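Local coordinates for protein LYND (Lyngbya aestuarii, PDB 4V1T) that is probably an ATP-dependent YcaO-type cyclodehydratase that converts residues of its peptide substrates into azoline heterocycles, working with nucleotide and magnesium, at residues V221-Q226 and F389-S394. Sequence-based numbering, arbitrary orientation.
Sequences VLRQKQ and FGSATS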
ATOM      1  N   VAL B 221      -2.401 -33.551  -2.251  1.00 72.47           N
ATOM      2  CA  VAL B 221      -1.933 -34.667  -1.452  1.00 82.77           C
ATOM      3  C   VAL B 221      -3.125 -35.486  -0.991  1.00 82.31           C
ATOM      4  O   VAL B 221      -3.101 -36.714  -1.046  1.00 83.18           O
ATOM      5  CB  VAL B 221      -1.115 -34.174  -0.235  1.00 72.00           C
ATOM      6  CG1 VAL B 221      -1.075 -35.215   0.881  1.00 79.27           C
ATOM      7  CG2 VAL B 221       0.291 -33.797  -0.669  1.00 66.82           C
ATOM      8  N   LEU B 222      -4.168 -34.797  -0.545  1.00 71.50           N
ATOM      9  CA  LEU B 222      -5.373 -35.463  -0.077  1.00 70.25           C
ATOM     10  C   LEU B 222      -6.047 -36.232  -1.207  1.00 72.96           C
ATOM     11  O   LEU B 222      -6.453 -37.369  -1.017  1.00 80.64           O
ATOM     12  CB  LEU B 222      -6.346 -34.456   0.531  1.00 63.94           C
ATOM     13  CG  LEU B 222      -5.895 -33.845   1.863  1.00 79.95           C
ATOM     14  CD1 LEU B 222      -6.688 -32.579   2.188  1.00 71.24           C
ATOM     15  CD2 LEU B 222      -6.010 -34.849   3.000  1.00 85.21           C
ATOM     16  N   ARG B 223      -6.163 -35.597  -2.372  1.00 81.05           N
ATOM     17  CA  ARG B 223      -6.703 -36.252  -3.566  1.00 85.76           C
ATOM     18  C   ARG B 223      -5.858 -37.452  -3.946  1.00 91.33           C
ATOM     19  O   ARG B 223      -6.387 -38.527  -4.216  1.00 96.67           O
ATOM     20  CB  ARG B 223      -6.769 -35.282  -4.746  1.00 83.32           C
ATOM     21  CG  ARG B 223      -8.039 -34.452  -4.791  1.00 79.15           C
ATOM     22  CD  ARG B 223      -7.868 -33.219  -5.653  1.00 91.44           C
ATOM     23  NE  ARG B 223      -6.870 -32.288  -5.115  1.00105.44           N
ATOM     24  CZ  ARG B 223      -6.695 -31.044  -5.553  1.00107.23           C
ATOM     25  NH1 ARG B 223      -7.459 -30.577  -6.517  1.00111.45           N
ATOM     26  NH2 ARG B 223      -5.775 -30.247  -5.031  1.00106.23           N
ATOM     27  N   GLN B 224      -4.551 -37.264  -3.964  1.00 93.00           N
ATOM     28  CA  GLN B 224      -3.644 -38.351  -4.278  1.00 91.13           C
ATOM     29  C   GLN B 224      -3.739 -39.455  -3.265  1.00 88.57           C
ATOM     30  O   GLN B 224      -3.667 -40.627  -3.597  1.00 94.03           O
ATOM     31  CB  GLN B 224      -2.224 -37.856  -4.326  1.00 89.92           C
ATOM     32  CG  GLN B 224      -1.899 -37.218  -5.637  1.00 94.47           C
ATOM     33  CD  GLN B 224      -0.493 -36.701  -5.681  1.00100.33           C
ATOM     34  OE1 GLN B 224       0.466 -37.447  -5.509  1.00 99.92           O
ATOM     35  NE2 GLN B 224      -0.359 -35.417  -5.935  1.00 99.29           N
ATOM     36  N   LYS B 225      -3.918 -39.071  -2.020  1.00 86.27           N
ATOM     37  CA  LYS B 225      -3.889 -40.012  -0.938  1.00 83.23           C
ATOM     38  C   LYS B 225      -4.961 -40.999  -1.162  1.00 99.18           C
ATOM     39  O   LYS B 225      -4.787 -42.168  -0.887  1.00104.50           O
ATOM     40  CB  LYS B 225      -4.149 -39.349   0.384  1.00 92.10           C
ATOM     41  CG  LYS B 225      -3.829 -40.258   1.529  1.00 93.18           C
ATOM     42  CD  LYS B 225      -3.231 -39.472   2.662  1.00 92.36           C
ATOM     43  CE  LYS B 225      -3.491 -40.136   3.972  1.00 75.44           C
ATOM     44  NZ  LYS B 225      -3.794 -39.109   4.982  1.00 73.50           N
ATOM     45  N   GLN B 226      -6.089 -40.506  -1.645  1.00106.31           N
ATOM     46  CA  GLN B 226      -7.228 -41.347  -1.939  1.00 99.91           C
ATOM     47  C   GLN B 226      -6.994 -42.120  -3.235  1.00 97.80           C
ATOM     48  O   GLN B 226      -6.344 -43.159  -3.232  1.00 99.68           O
ATOM     49  CB  GLN B 226      -8.493 -40.503  -2.036  1.00 91.08           C
ATOM     50  CG  GLN B 226      -8.506 -39.357  -1.056  1.00104.53           C
ATOM     51  CD  GLN B 226      -9.794 -39.256  -0.259  1.00122.18           C
ATOM     52  OE1 GLN B 226     -10.641 -38.406  -0.538  1.00127.40           O
ATOM     53  NE2 GLN B 226      -9.941 -40.112   0.753  1.00118.82           N
ATOM     54  N   PHE B 389      -6.058 -22.523  -8.170  1.00 97.80           N
ATOM     55  CA  PHE B 389      -5.991 -23.981  -8.087  1.00 92.05           C
ATOM     56  C   PHE B 389      -6.758 -24.725  -9.174  1.00 80.12           C
ATOM     57  O   PHE B 389      -7.629 -24.175  -9.843  1.00 71.49           O
ATOM     58  CB  PHE B 389      -6.480 -24.452  -6.711  1.00 98.50           C
ATOM     59  CG  PHE B 389      -7.859 -23.963  -6.356  1.00 96.00           C
ATOM     60  CD1 PHE B 389      -8.992 -24.603  -6.848  1.00 88.33           C
ATOM     61  CD2 PHE B 389      -8.024 -22.864  -5.532  1.00 91.99           C
ATOM     62  CE1 PHE B 389     -10.261 -24.155  -6.524  1.00 83.39           C
ATOM     63  CE2 PHE B 389      -9.290 -22.411  -5.205  1.00 84.63           C
ATOM     64  CZ  PHE B 389     -10.411 -23.058  -5.699  1.00 82.95           C
ATOM     65  N   GLY B 390      -6.353 -25.972  -9.289  1.00 85.24           N
ATOM     66  CA  GLY B 390      -6.953 -26.967 -10.134  1.00 95.64           C
ATOM     67  C   GLY B 390      -6.971 -28.247  -9.338  1.00102.05           C
ATOM     68  O   GLY B 390      -6.324 -28.351  -8.296  1.00 95.68           O
ATOM     69  N   SER B 391      -7.746 -29.208  -9.806  1.00108.64           N
ATOM     70  CA  SER B 391      -7.759 -30.502  -9.181  1.00107.10           C
ATOM     71  C   SER B 391      -6.649 -31.306  -9.821  1.00102.19           C
ATOM     72  O   SER B 391      -6.751 -31.714 -10.956  1.00105.51           O
ATOM     73  CB  SER B 391      -9.109 -31.165  -9.369  1.00 98.98           C
ATOM     74  OG  SER B 391     -10.126 -30.190  -9.347  1.00 92.05           O
ATOM     75  N   ALA B 392      -5.573 -31.503  -9.082  1.00105.91           N
ATOM     76  CA  ALA B 392      -4.421 -32.199  -9.593  1.00 98.75           C
ATOM     77  C   ALA B 392      -4.249 -33.448  -8.789  1.00 91.68           C
ATOM     78  O   ALA B 392      -4.345 -33.434  -7.571  1.00 79.50           O
ATOM     79  CB  ALA B 392      -3.190 -31.329  -9.500  1.00102.16           C
ATOM     80  N   THR B 393      -4.020 -34.534  -9.502  1.00 90.06           N
ATOM     81  CA  THR B 393      -3.872 -35.831  -8.910  1.00 76.23           C
ATOM     82  C   THR B 393      -2.449 -36.310  -8.976  1.00 75.00           C
ATOM     83  O   THR B 393      -2.192 -37.467  -8.743  1.00 79.77           O
ATOM     84  CB  THR B 393      -4.734 -36.825  -9.659  1.00 78.58           C
ATOM     85  OG1 THR B 393      -4.195 -37.021 -10.959  1.00 88.29           O
ATOM     86  CG2 THR B 393      -6.120 -36.294  -9.807  1.00 74.83           C
ATOM     87  N   SER B 394      -1.518 -35.445  -9.327  1.00 73.31           N
ATOM     88  CA  SER B 394      -0.140 -35.897  -9.493  1.00 76.60           C
ATOM     89  C   SER B 394       0.840 -34.779  -9.181  1.00 74.14           C
ATOM     90  O   SER B 394       0.485 -33.600  -9.214  1.00 80.92           O
ATOM     91  CB  SER B 394       0.091 -36.428 -10.915  1.00 65.69           C
ATOM     92  OG  SER B 394      -0.336 -35.504 -11.900  1.00 66.78           O
TER
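Gly390 opens the contact, its carbonyl taking the one hydrogen bond between the loop 389-394 and helix 216-225. Arg223 is the donor, its NH1 lying 3.1 Å from Gly390 O with a bent N-H...O angle of 146°; NH1 is modelled too tightly against its surroundings, so the exact length deserves caution. The arginine chain leaves the helix with CG anti to the carbonyl carbon and bends at chi3 (-64°), which brings the guanidinium alongside the loop backbone, Gly390 O near its plane. At Ser391 the side chain comes by the same nitrogen, CB 3.3 Å from Arg223 NH1, with OG at the guanidinium edge. Ala392 N then sits over one face, toward the rim, 3.3 Å from Arg223 NH1, two donors that cannot bond, while Ala392 O is hydrogen-bonded to Ser220 OG. An alanine at Arg223 has no guanidinium for Gly390 O, and the loop would probably be held less firmly to the helix. Next, Thr393 O rests against the Gln224 chain, 3.1 Å from CG. Beyond it Gln224 NE2 reaches within 3.5 Å of Ser394 C, its hydrogen bonds going to Ser220 OG and to Tyr24 OH of the second subunit. Ser394 OG caps Gly397 N, so the loop ends as the N-cap of helix 395-401, docked against helix 216-225 beside the dimer interface.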